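Local coordinates for protein tryptophan halogenase (Shewanella frigidimarina, PDB 2PYX) that probably acts as a flavin-dependent monooxygenase of the tryptophan halogenase family, binding FAD through a Rossmann-type nucleotide-binding fold, at residues A[8-14]-A[42-48]; A[16-21]-A[177-182]; A[76-80]-A[168-172]; A[347-351]-A[368-372]. All blocks are in the same frame, centred on the assembly; numbering follows the deposited sequence. Where two conformers were deposited one is given.

Contact 1 (A[8-14]-A[42-48])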
loop_
_atom_site.group_PDB
_atom_site.type_symbol
_atom_site.label_atom_id
_atom_site.label_comp_id
_atom_site.label_asym_id
_atom_site.label_seq_id
_atom_site.Cartn_x
_atom_site.Cartn_y
_atom_site.Cartn_z
ATOM N N THR A 8 29.145 2.672 -4.684
ATOM C CA THR A 8 28.903 3.916 -3.952
ATOM C C THR A 8 28.187 4.966 -4.781
ATOM O O THR A 8 27.611 5.891 -4.212
ATOM C CB THR A 8 30.213 4.524 -3.413
ATOM O OG1 THR A 8 31.037 4.938 -4.507
ATOM C CG2 THR A 8 30.992 3.541 -2.534
ATOM N N GLU A 9 28.227 4.861 -6.109
ATOM C CA GLU A 9 27.647 5.893 -6.958
ATOM C C GLU A 9 26.273 5.471 -7.400
ATOM O O GLU A 9 26.140 4.618 -8.282
ATOM C CB GLU A 9 28.526 6.146 -8.178
ATOM C CG GLU A 9 29.987 6.484 -7.821
ATOM C CD GLU A 9 30.089 7.719 -6.957
ATOM O OE1 GLU A 9 29.572 8.763 -7.399
ATOM O OE2 GLU A 9 30.630 7.627 -5.816
ATOM N N ILE A 10 25.252 6.085 -6.808
ATOM C CA ILE A 10 23.872 5.637 -6.972
ATOM C C ILE A 10 23.084 6.741 -7.640
ATOM O O ILE A 10 23.043 7.861 -7.126
ATOM C CB ILE A 10 23.201 5.381 -5.609
ATOM C CG1 ILE A 10 24.096 4.550 -4.692
ATOM C CG2 ILE A 10 21.857 4.684 -5.835
ATOM C CD1 ILE A 10 24.467 3.226 -5.236
ATOM N N ILE A 11 22.468 6.421 -8.786
ATOM C CA ILE A 11 21.696 7.335 -9.574
ATOM C C ILE A 11 20.241 6.903 -9.605
ATOM O O ILE A 11 19.926 5.778 -10.072
ATOM C CB ILE A 11 22.230 7.455 -11.029
ATOM C CG1 ILE A 11 23.747 7.708 -11.057
ATOM C CG2 ILE A 11 21.455 8.501 -11.780
ATOM C CD1 ILE A 11 24.146 8.935 -10.374
ATOM N N ILE A 12 19.358 7.761 -9.107
ATOM C CA ILE A 12 17.910 7.555 -9.106
ATOM C C ILE A 12 17.301 8.373 -10.220
ATOM O O ILE A 12 17.487 9.590 -10.277
ATOM C CB ILE A 12 17.303 7.967 -7.753
ATOM C CG1 ILE A 12 17.970 7.193 -6.602
ATOM C CG2 ILE A 12 15.808 7.822 -7.804
ATOM C CD1 ILE A 12 17.688 7.802 -5.256
ATOM N N VAL A 13 16.575 7.709 -11.111
ATOM C CA VAL A 13 16.028 8.357 -12.280
ATOM C C VAL A 13 14.534 8.484 -12.054
ATOM O O VAL A 13 13.788 7.477 -12.127
ATOM C CB VAL A 13 16.347 7.577 -13.570
ATOM C CG1 VAL A 13 15.862 8.357 -14.782
ATOM C CG2 VAL A 13 17.853 7.351 -13.680
ATOM N N GLY A 14 14.103 9.710 -11.752
ATOM C CA GLY A 14 12.748 9.974 -11.377
ATOM C C GLY A 14 12.608 10.387 -9.927
ATOM O O GLY A 14 13.315 9.886 -9.056
ATOM N N LYS A 42 29.469 7.224 2.770
ATOM C CA LYS A 42 29.632 6.066 1.931
ATOM C C LYS A 42 29.088 6.265 0.528
ATOM O O LYS A 42 29.780 5.963 -0.462
ATOM C CB LYS A 42 28.942 4.837 2.556
ATOM C CG LYS A 42 29.263 3.536 1.835
ATOM C CD LYS A 42 28.421 2.369 2.323
ATOM C CE LYS A 42 28.631 2.028 3.741
ATOM N NZ LYS A 42 27.792 0.815 4.154
ATOM N N LEU A 43 27.823 6.687 0.435
ATOM C CA LEU A 43 27.119 6.713 -0.819
ATOM C C LEU A 43 27.017 8.130 -1.354
ATOM O O LEU A 43 26.717 9.070 -0.603
ATOM C CB LEU A 43 25.674 6.201 -0.689
ATOM C CG LEU A 43 25.520 4.773 -0.167
ATOM C CD1 LEU A 43 24.050 4.413 -0.180
ATOM C CD2 LEU A 43 26.329 3.785 -0.971
ATOM N N ASN A 44 27.197 8.236 -2.657
ATOM C CA ASN A 44 26.985 9.478 -3.384
ATOM C C ASN A 44 25.723 9.279 -4.199
ATOM O O ASN A 44 25.722 8.580 -5.218
ATOM C CB ASN A 44 28.179 9.809 -4.288
ATOM C CG ASN A 44 28.029 11.162 -4.987
ATOM O OD1 ASN A 44 27.390 12.069 -4.467
ATOM N ND2 ASN A 44 28.613 11.283 -6.182
ATOM N N ILE A 45 24.631 9.855 -3.708
ATOM C CA ILE A 45 23.314 9.640 -4.287
ATOM C C ILE A 45 22.861 10.886 -5.059
ATOM O O ILE A 45 22.854 11.987 -4.509
ATOM C CB ILE A 45 22.294 9.339 -3.182
ATOM C CG1 ILE A 45 22.706 8.147 -2.317
ATOM C CG2 ILE A 45 20.900 9.121 -3.798
ATOM C CD1 ILE A 45 21.991 8.153 -1.004
ATOM N N THR A 46 22.533 10.705 -6.332
ATOM C CA THR A 46 22.013 11.752 -7.191
ATOM C C THR A 46 20.644 11.323 -7.715
ATOM O O THR A 46 20.481 10.201 -8.207
ATOM C CB THR A 46 22.969 12.005 -8.377
ATOM O OG1 THR A 46 24.273 12.382 -7.894
ATOM C CG2 THR A 46 22.416 13.091 -9.330
ATOM N N LEU A 47 19.683 12.233 -7.656
ATOM C CA LEU A 47 18.358 12.031 -8.163
ATOM C C LEU A 47 18.128 12.974 -9.329
ATOM O O LEU A 47 18.239 14.197 -9.152
ATOM C CB LEU A 47 17.290 12.188 -7.068
ATOM C CG LEU A 47 15.852 11.757 -7.451
ATOM C CD1 LEU A 47 15.089 11.304 -6.226
ATOM C CD2 LEU A 47 15.089 12.884 -8.102
ATOM N N ILE A 48 17.820 12.418 -10.499
ATOM C CA ILE A 48 17.540 13.198 -11.718
ATOM C C ILE A 48 16.033 13.154 -11.904
ATOM O O ILE A 48 15.447 12.085 -12.126
ATOM C CB ILE A 48 18.236 12.624 -12.966
ATOM C CG1 ILE A 48 19.748 12.553 -12.763
ATOM C CG2 ILE A 48 17.865 13.499 -14.195
ATOM C CD1 ILE A 48 20.495 11.754 -13.814
#

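Contact 2 (A[16-21]-A[177-182])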
loop_
_atom_site.group_PDB
_atom_site.type_symbol
_atom_site.label_atom_id
_atom_site.label_comp_id
_atom_site.label_asym_id
_atom_site.label_seq_id
_atom_site.Cartn_x
_atom_site.Cartn_y
_atom_site.Cartn_z
ATOM N N GLY A 16 9.207 11.937 -7.352
ATOM C CA GLY A 16 7.960 11.432 -6.777
ATOM C C GLY A 16 8.226 10.647 -5.501
ATOM O O GLY A 16 9.322 10.672 -4.947
ATOM N N THR A 17 7.216 9.947 -5.030
ATOM C CA THR A 17 7.377 9.193 -3.802
ATOM C C THR A 17 8.369 8.059 -3.999
ATOM O O THR A 17 9.137 7.740 -3.087
ATOM C CB THR A 17 6.057 8.626 -3.303
ATOM O OG1 THR A 17 5.443 7.905 -4.363
ATOM C CG2 THR A 17 5.164 9.722 -2.825
ATOM N N ALA A 18 8.393 7.460 -5.185
ATOM C CA ALA A 18 9.298 6.329 -5.432
ATOM C C ALA A 18 10.759 6.751 -5.323
ATOM O O ALA A 18 11.570 6.157 -4.605
ATOM C CB ALA A 18 8.998 5.703 -6.786
ATOM N N GLY A 19 11.097 7.848 -5.991
ATOM C CA GLY A 19 12.463 8.299 -6.007
ATOM C C GLY A 19 12.936 8.849 -4.696
ATOM O O GLY A 19 14.036 8.501 -4.223
ATOM N N TRP A 20 12.093 9.681 -4.070
ATOM C CA TRP A 20 12.521 10.312 -2.820
ATOM C C TRP A 20 12.489 9.390 -1.609
ATOM O O TRP A 20 13.336 9.491 -0.728
ATOM C CB TRP A 20 11.775 11.603 -2.548
ATOM C CG TRP A 20 12.132 12.653 -3.546
ATOM C CD1 TRP A 20 11.354 13.109 -4.588
ATOM C CD2 TRP A 20 13.369 13.334 -3.641
ATOM N NE1 TRP A 20 12.040 14.058 -5.307
ATOM C CE2 TRP A 20 13.277 14.213 -4.748
ATOM C CE3 TRP A 20 14.561 13.297 -2.910
ATOM C CZ2 TRP A 20 14.336 15.033 -5.133
ATOM C CZ3 TRP A 20 15.581 14.131 -3.276
ATOM C CH2 TRP A 20 15.461 14.986 -4.394
ATOM N N ILE A 21 11.552 8.447 -1.570
ATOM C CA ILE A 21 11.629 7.473 -0.474
ATOM C C ILE A 21 12.910 6.651 -0.609
ATOM O O ILE A 21 13.587 6.353 0.383
ATOM C CB ILE A 21 10.384 6.577 -0.418
ATOM C CG1 ILE A 21 9.203 7.383 0.146
ATOM C CG2 ILE A 21 10.631 5.307 0.430
ATOM C CD1 ILE A 21 7.852 6.689 -0.019
ATOM N N PHE A 177 3.860 15.124 -0.104
ATOM C CA PHE A 177 4.835 14.233 0.504
ATOM C C PHE A 177 6.159 14.246 -0.277
ATOM O O PHE A 177 7.218 14.375 0.299
ATOM C CB PHE A 177 4.219 12.820 0.612
ATOM C CG PHE A 177 5.046 11.796 1.367
ATOM C CD1 PHE A 177 5.923 12.153 2.384
ATOM C CD2 PHE A 177 4.855 10.446 1.092
ATOM C CE1 PHE A 177 6.658 11.180 3.071
ATOM C CE2 PHE A 177 5.577 9.475 1.797
ATOM C CZ PHE A 177 6.469 9.860 2.765
ATOM N N SER A 178 6.096 14.129 -1.591
ATOM C CA SER A 178 7.287 14.172 -2.425
ATOM C C SER A 178 8.050 15.479 -2.208
ATOM O O SER A 178 9.275 15.493 -2.176
ATOM C CB SER A 178 6.882 14.038 -3.893
ATOM O OG SER A 178 6.354 12.755 -4.123
ATOM N N GLN A 179 7.306 16.583 -2.078
ATOM C CA GLN A 179 7.944 17.885 -1.831
ATOM C C GLN A 179 8.646 17.937 -0.479
ATOM O O GLN A 179 9.777 18.403 -0.358
ATOM C CB GLN A 179 6.944 19.022 -1.949
ATOM C CG GLN A 179 7.594 20.413 -1.864
ATOM C CD GLN A 179 8.770 20.607 -2.827
ATOM O OE1 GLN A 179 8.669 20.331 -4.026
ATOM N NE2 GLN A 179 9.899 21.086 -2.298
ATOM N N LEU A 180 7.979 17.419 0.548
ATOM C CA LEU A 180 8.610 17.347 1.865
ATOM C C LEU A 180 9.899 16.518 1.821
ATOM O O LEU A 180 10.920 16.892 2.360
ATOM C CB LEU A 180 7.628 16.788 2.898
ATOM C CG LEU A 180 8.108 16.443 4.304
ATOM C CD1 LEU A 180 8.906 17.579 4.881
ATOM C CD2 LEU A 180 6.963 16.148 5.235
ATOM N N LEU A 181 9.835 15.379 1.149
ATOM C CA LEU A 181 10.998 14.499 1.058
ATOM C C LEU A 181 12.143 15.154 0.251
ATOM O O LEU A 181 13.318 15.000 0.575
ATOM C CB LEU A 181 10.623 13.166 0.397
ATOM C CG LEU A 181 9.746 12.269 1.278
ATOM C CD1 LEU A 181 9.190 11.146 0.412
ATOM C CD2 LEU A 181 10.522 11.734 2.495
ATOM N N THR A 182 11.789 15.878 -0.813
ATOM C CA THR A 182 12.803 16.562 -1.603
ATOM C C THR A 182 13.599 17.511 -0.716
ATOM O O THR A 182 14.819 17.544 -0.751
ATOM C CB THR A 182 12.127 17.392 -2.698
ATOM O OG1 THR A 182 11.455 16.526 -3.639
ATOM C CG2 THR A 182 13.163 18.265 -3.433
#

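Contact 3 (A[76-80]-A[168-172])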
loop_
_atom_site.group_PDB
_atom_site.type_symbol
_atom_site.label_atom_id
_atom_site.label_comp_id
_atom_site.label_asym_id
_atom_site.label_seq_id
_atom_site.Cartn_x
_atom_site.Cartn_y
_atom_site.Cartn_z
ATOM N N ASP A 76 9.797 14.219 11.213
ATOM C CA ASP A 76 8.986 14.426 12.405
ATOM C C ASP A 76 7.506 14.199 12.036
ATOM O O ASP A 76 7.032 14.692 11.016
ATOM C CB ASP A 76 9.256 15.851 12.903
ATOM C CG ASP A 76 8.399 16.249 14.082
ATOM O OD1 ASP A 76 7.173 16.462 13.904
ATOM O OD2 ASP A 76 8.971 16.404 15.187
ATOM N N GLU A 77 6.776 13.451 12.866
ATOM C CA GLU A 77 5.410 13.086 12.528
ATOM C C GLU A 77 4.521 14.299 12.433
ATOM O O GLU A 77 3.607 14.361 11.602
ATOM C CB GLU A 77 4.797 12.088 13.515
ATOM C CG GLU A 77 3.527 11.461 12.906
ATOM C CD GLU A 77 2.860 10.393 13.769
ATOM O OE1 GLU A 77 3.032 10.386 15.008
ATOM O OE2 GLU A 77 2.147 9.509 13.214
ATOM N N ASN A 78 4.732 15.272 13.324
ATOM C CA ASN A 78 3.903 16.479 13.250
ATOM C C ASN A 78 4.138 17.228 11.935
ATOM O O ASN A 78 3.183 17.660 11.276
ATOM C CB ASN A 78 4.138 17.391 14.457
ATOM C CG ASN A 78 3.861 16.688 15.771
ATOM O OD1 ASN A 78 2.851 15.991 15.913
ATOM N ND2 ASN A 78 4.750 16.887 16.756
ATOM N N ASP A 79 5.405 17.380 11.564
ATOM C CA ASP A 79 5.771 18.017 10.304
ATOM C C ASP A 79 5.112 17.285 9.123
ATOM O O ASP A 79 4.547 17.892 8.240
ATOM C CB ASP A 79 7.299 17.988 10.107
ATOM C CG ASP A 79 8.052 18.927 11.031
ATOM O OD1 ASP A 79 7.447 19.797 11.690
ATOM O OD2 ASP A 79 9.292 18.808 11.070
ATOM N N PHE A 80 5.214 15.956 9.111
ATOM C CA PHE A 80 4.592 15.151 8.062
ATOM C C PHE A 80 3.085 15.397 7.952
ATOM O O PHE A 80 2.535 15.664 6.872
ATOM C CB PHE A 80 4.891 13.654 8.313
ATOM C CG PHE A 80 4.096 12.727 7.434
ATOM C CD1 PHE A 80 4.428 12.555 6.094
ATOM C CD2 PHE A 80 2.996 12.032 7.933
ATOM C CE1 PHE A 80 3.668 11.736 5.276
ATOM C CE2 PHE A 80 2.248 11.219 7.121
ATOM C CZ PHE A 80 2.577 11.054 5.791
ATOM N N TYR A 168 -1.521 1.836 12.806
ATOM C CA TYR A 168 -2.027 2.751 11.812
ATOM C C TYR A 168 -1.000 3.059 10.753
ATOM O O TYR A 168 0.199 2.965 10.985
ATOM C CB TYR A 168 -2.514 4.059 12.444
ATOM C CG TYR A 168 -1.455 4.969 13.017
ATOM C CD1 TYR A 168 -1.020 4.824 14.344
ATOM C CD2 TYR A 168 -0.903 6.002 12.275
ATOM C CE1 TYR A 168 -0.065 5.651 14.874
ATOM C CE2 TYR A 168 0.050 6.834 12.799
ATOM C CZ TYR A 168 0.491 6.655 14.098
ATOM O OH TYR A 168 1.447 7.515 14.624
ATOM N N GLY A 169 -1.525 3.363 9.563
ATOM C CA GLY A 169 -0.794 4.081 8.519
ATOM C C GLY A 169 -1.489 5.415 8.271
ATOM O O GLY A 169 -2.141 5.973 9.157
ATOM N N TYR A 170 -1.384 5.905 7.043
ATOM C CA TYR A 170 -1.882 7.226 6.705
ATOM C C TYR A 170 -2.699 7.280 5.412
ATOM O O TYR A 170 -2.554 6.450 4.522
ATOM C CB TYR A 170 -0.728 8.223 6.565
ATOM C CG TYR A 170 0.219 8.255 7.757
ATOM C CD1 TYR A 170 -0.067 9.034 8.874
ATOM C CD2 TYR A 170 1.401 7.532 7.726
ATOM C CE1 TYR A 170 0.810 9.082 9.950
ATOM C CE2 TYR A 170 2.273 7.544 8.793
ATOM C CZ TYR A 170 1.972 8.331 9.900
ATOM O OH TYR A 170 2.861 8.368 10.953
ATOM N N HIS A 171 -3.533 8.311 5.336
ATOM C CA HIS A 171 -3.984 8.882 4.068
ATOM C C HIS A 171 -3.192 10.176 3.884
ATOM O O HIS A 171 -3.043 10.939 4.847
ATOM C CB HIS A 171 -5.470 9.211 4.127
ATOM C CG HIS A 171 -6.355 8.023 4.318
ATOM N ND1 HIS A 171 -7.351 7.980 5.274
ATOM C CD2 HIS A 171 -6.424 6.847 3.648
ATOM C CE1 HIS A 171 -7.972 6.815 5.196
ATOM N NE2 HIS A 171 -7.429 6.109 4.218
ATOM N N LEU A 172 -2.708 10.424 2.669
ATOM C CA LEU A 172 -1.831 11.573 2.432
ATOM C C LEU A 172 -1.996 12.129 1.025
ATOM O O LEU A 172 -2.538 11.460 0.154
ATOM C CB LEU A 172 -0.356 11.190 2.699
ATOM C CG LEU A 172 0.248 10.015 1.896
ATOM C CD1 LEU A 172 0.694 10.376 0.460
ATOM C CD2 LEU A 172 1.446 9.384 2.616
#

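Contact 4 (A[347-351]-A[368-372])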
loop_
_atom_site.group_PDB
_atom_site.type_symbol
_atom_site.label_atom_id
_atom_site.label_comp_id
_atom_site.label_asym_id
_atom_site.label_seq_id
_atom_site.Cartn_x
_atom_site.Cartn_y
_atom_site.Cartn_z
ATOM N N CYS A 347 20.390 -2.292 -12.497
ATOM C CA CYS A 347 19.214 -1.444 -12.507
ATOM C C CYS A 347 18.105 -2.100 -11.691
ATOM O O CYS A 347 17.740 -3.254 -11.936
ATOM C CB CYS A 347 18.712 -1.188 -13.931
ATOM S SG CYS A 347 17.196 -0.176 -14.016
ATOM N N ILE A 348 17.573 -1.346 -10.735
ATOM C CA ILE A 348 16.413 -1.810 -9.974
ATOM C C ILE A 348 15.263 -0.811 -10.131
ATOM O O ILE A 348 15.431 0.397 -10.030
ATOM C CB ILE A 348 16.807 -2.121 -8.508
ATOM C CG1 ILE A 348 15.669 -2.824 -7.753
ATOM C CG2 ILE A 348 17.317 -0.883 -7.782
ATOM C CD1 ILE A 348 16.038 -3.226 -6.327
ATOM N N ALA A 349 14.068 -1.344 -10.399
ATOM C CA ALA A 349 12.886 -0.530 -10.599
ATOM C C ALA A 349 12.110 -0.418 -9.282
ATOM O O ALA A 349 11.865 -1.423 -8.595
ATOM C CB ALA A 349 11.992 -1.085 -11.687
ATOM N N ILE A 350 11.707 0.801 -8.954
ATOM C CA ILE A 350 10.960 1.067 -7.732
ATOM C C ILE A 350 9.755 1.956 -8.084
ATOM O O ILE A 350 9.898 2.965 -8.808
ATOM C CB ILE A 350 11.852 1.696 -6.633
ATOM C CG1 ILE A 350 13.042 0.764 -6.345
ATOM C CG2 ILE A 350 11.068 2.034 -5.381
ATOM C CD1 ILE A 350 13.961 1.149 -5.202
ATOM N N GLY A 351 8.590 1.568 -7.591
ATOM C CA GLY A 351 7.357 2.220 -7.938
ATOM C C GLY A 351 6.747 1.629 -9.194
ATOM O O GLY A 351 6.905 0.414 -9.460
ATOM N N ILE A 368 7.081 0.283 -2.801
ATOM C CA ILE A 368 8.171 1.236 -2.818
ATOM C C ILE A 368 9.032 1.081 -1.540
ATOM O O ILE A 368 10.281 0.977 -1.585
ATOM C CB ILE A 368 7.644 2.675 -2.999
ATOM C CG1 ILE A 368 7.200 2.884 -4.443
ATOM C CG2 ILE A 368 8.697 3.685 -2.617
ATOM C CD1 ILE A 368 6.297 4.120 -4.620
ATOM N N GLU A 369 8.373 1.078 -0.382
ATOM C CA GLU A 369 9.085 0.947 0.894
ATOM C C GLU A 369 9.839 -0.381 0.940
ATOM O O GLU A 369 10.955 -0.418 1.409
ATOM C CB GLU A 369 8.083 0.975 2.037
ATOM C CG GLU A 369 7.317 2.256 2.288
ATOM C CD GLU A 369 6.389 2.006 3.469
ATOM O OE1 GLU A 369 6.847 2.145 4.602
ATOM O OE2 GLU A 369 5.223 1.603 3.261
ATOM N N TRP A 370 9.203 -1.473 0.520
ATOM C CA TRP A 370 9.853 -2.775 0.572
ATOM C C TRP A 370 11.094 -2.749 -0.313
ATOM O O TRP A 370 12.165 -3.171 0.092
ATOM C CB TRP A 370 8.909 -3.937 0.138
ATOM C CG TRP A 370 9.706 -5.166 0.004
ATOM C CD1 TRP A 370 10.165 -5.967 1.038
ATOM C CD2 TRP A 370 10.276 -5.707 -1.195
ATOM N NE1 TRP A 370 10.956 -6.964 0.539
ATOM C CE2 TRP A 370 11.042 -6.844 -0.825
ATOM C CE3 TRP A 370 10.196 -5.379 -2.546
ATOM C CZ2 TRP A 370 11.764 -7.587 -1.756
ATOM C CZ3 TRP A 370 10.886 -6.149 -3.462
ATOM C CH2 TRP A 370 11.671 -7.237 -3.061
ATOM N N THR A 371 10.947 -2.275 -1.545
ATOM C CA THR A 371 12.046 -2.401 -2.470
ATOM C C THR A 371 13.238 -1.519 -2.024
ATOM O O THR A 371 14.405 -1.937 -2.028
ATOM C CB THR A 371 11.651 -2.040 -3.915
ATOM O OG1 THR A 371 10.403 -2.650 -4.284
ATOM C CG2 THR A 371 12.739 -2.526 -4.859
ATOM N N ALA A 372 12.938 -0.281 -1.631
ATOM C CA ALA A 372 13.961 0.659 -1.205
ATOM C C ALA A 372 14.637 0.197 0.084
ATOM O O ALA A 372 15.857 0.275 0.215
ATOM C CB ALA A 372 13.365 2.057 -1.039
HETATM O O HOH W 1 9.856 -2.731 -7.011
#

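Contact 1 (A[8-14]-A[42-48])
Two neighbouring parallel strands, 9-13 and 44-48, pair here inside the mixed six-stranded sheet, with 9-13 lying between 44-49 and 224-227. Their axes approach to 4.7 Å at an angle of 18°, and the register runs without a break from E9 opposite N44 to V13 opposite I48. Six backbone hydrogen bonds form the ladder: N44 N to T8 O (2.8 Å), I10 N to N44 O (3.0 Å), T46 N to I10 O (3.0 Å), I12 N to T46 O (2.8 Å), I48 N to I12 O (2.9 Å) and G14 N to I48 O (2.8 Å). On one face, I12 CD1 meets I45 CG2 at 3.8 Å and I12 CG2 meets L47 CD1 at 3.9 Å, and helix 16-31 covers this layer. The other face carries I11, whose CG2 lies 4.0 Å from I48 CD1; at its more exposed end N44 ND2 donates to E9 OE1 (3.0 Å). G14, at phi 112° and psi 142°, has a backbone that a beta carbon would jam against the preceding carbonyl. With G16 and G19 it fits a GxGxxG pattern, so strand 9-13 running into helix 16-31 beside strand 44-49 is consistent with the opening beta-alpha-beta unit of an FAD-binding Rossmann fold.

Contact 2 (A[16-21]-A[177-182])
W20 is the largest bump on this helix-helix interface, and T182 and L181 shape the surface that receives it. The T182 CA lies 3.8 Å from the centroid of the six-membered ring of W20, only 7° off the ring normal, a CH-pi contact squarely over the face. At the base of the indole, W20 CB presses on L181 CB at 3.5 Å. The hydroxyl of T182 is turned back to its own helix, OG1 donating to S178 O at 2.8 Å. Segments 16-21 and 177-182 run nearly parallel, 24° between their directions and 8.8 Å between axes. The first belongs to helix 16-31, which follows a glycine-rich stretch consistent with a Rossmann-type fold, and G16, T17 and A18 are predicted to bind FAD; T17 N and A18 N here hydrogen-bond a tartrate, probably from the crystallisation liquor. S178 fits close to G16, its OG 3.1 Å from G16 C, while the hydroxyl is hydrogen-bonded to A174 O. Further round, I21 lies against both L181 and F177: I21 CG1 is 3.8 Å from L181 CD1 and I21 CD1 is 4.0 Å from F177 CE2. The F177 ring also meets T17, CD2 to CG2 at 4.0 Å.

Contact 3 (A[76-80]-A[168-172])
Helix 77-83 packs here against strand 169-172 of the large mixed sheet, and D76 opens the helix as its N-cap. D76 OD1 accepts from D79 N at 3.1 Å and, weakly, from N78 N at 2.8 Å (118° at the hydrogen). E77, in the first turn, points its CA-CB bond toward the strand; with chi1 and chi2 both t the chain is extended, and OE2 receives two tyrosine hydroxyls, Y168 OH at 2.5 Å and Y170 OH at 2.6 Å. Its other oxygen, OE1, is held by a salt bridge to K155, so both oxygens of the buried E77 carboxylate have partners. Y170 lies near K89, the predicted active-site lysine, which places this network beside the presumed halogenation site. One turn after D76, whose O accepts from F80 N at 2.9 Å, F80 turns its ring edge to the face of Y170: the centroids are 4.8 Å apart and the planes at 65°, a T-shaped stack. Beyond that pair, the same ring reaches the end of the strand, where F80 CZ lies 3.8 Å from L172 CD2.

Contact 4 (A[347-351]-A[368-372])
Strand 347-349 belongs to a six-stranded sheet consistent with a Rossmann-type FAD-binding fold. I350 and G351, which follow it, meet helix 363-377 through segment 368-372, with I348 of the strand adding to the contact. The interface is mainly apolar, and no direct hydrogen bond crosses it. I350 covers most area: its CA-CB bond points sideways, yet with chi1 near -57° (m) and chi2 t its end comes nearer the helix. I350 CG1 then lies 3.6 Å from T371 CG2, I350 CG2 lies 4.0 Å from I368 CG2, and I350 CD1 lies 4.3 Å from A372 CB. I348, with both chi angles t, is fully extended, and its CD1 touches T371 CG2 at 3.7 Å. The T371 methyl therefore meets both isoleucines. Its m rotamer (chi1 -46°) puts CG2 against them while OG1 is hydrogen-bonded to L367 O, within its own helix. At G351, phi 87° and psi -151° would jam a beta carbon against the preceding carbonyl; an ideal CB would also lie only 3.7 Å from I368 CD1, and CA of the glycine is already 3.6 Å from I368 CG1. I368 also packs on A18, a predicted FAD-binding residue, so the junction borders the presumed flavin site. One water joins the segments, donating to A349 O at 2.9 Å and to T371 OG1 at 2.8 Å.

How the contacts relate
Contacts 1 and 4 both reach the same six-stranded sheet, contact 4 through strand 347-349; their centres are 14 Å apart, with strand 224-227 between strands 9-13 and 347-349. Contact 2 touches both: L47 CD1 lies 3.7 Å from W20 CD2, and A18 CB lies 3.8 Å from I368 CD1. It also touches contact 3, centres 14 Å apart, where F177 CD1 meets F80 CE1 at 3.7 Å. Contacts 1 and 3 are 26 Å apart between centres. Along the chain, contacts 1 and 2 interlace, contact 3 nests inside contact 2, and contact 4 follows. Helices 16-31 and 174-187, paired in contact 2, thus link the presumed FAD-binding sheet to the region near the predicted active-site lysine.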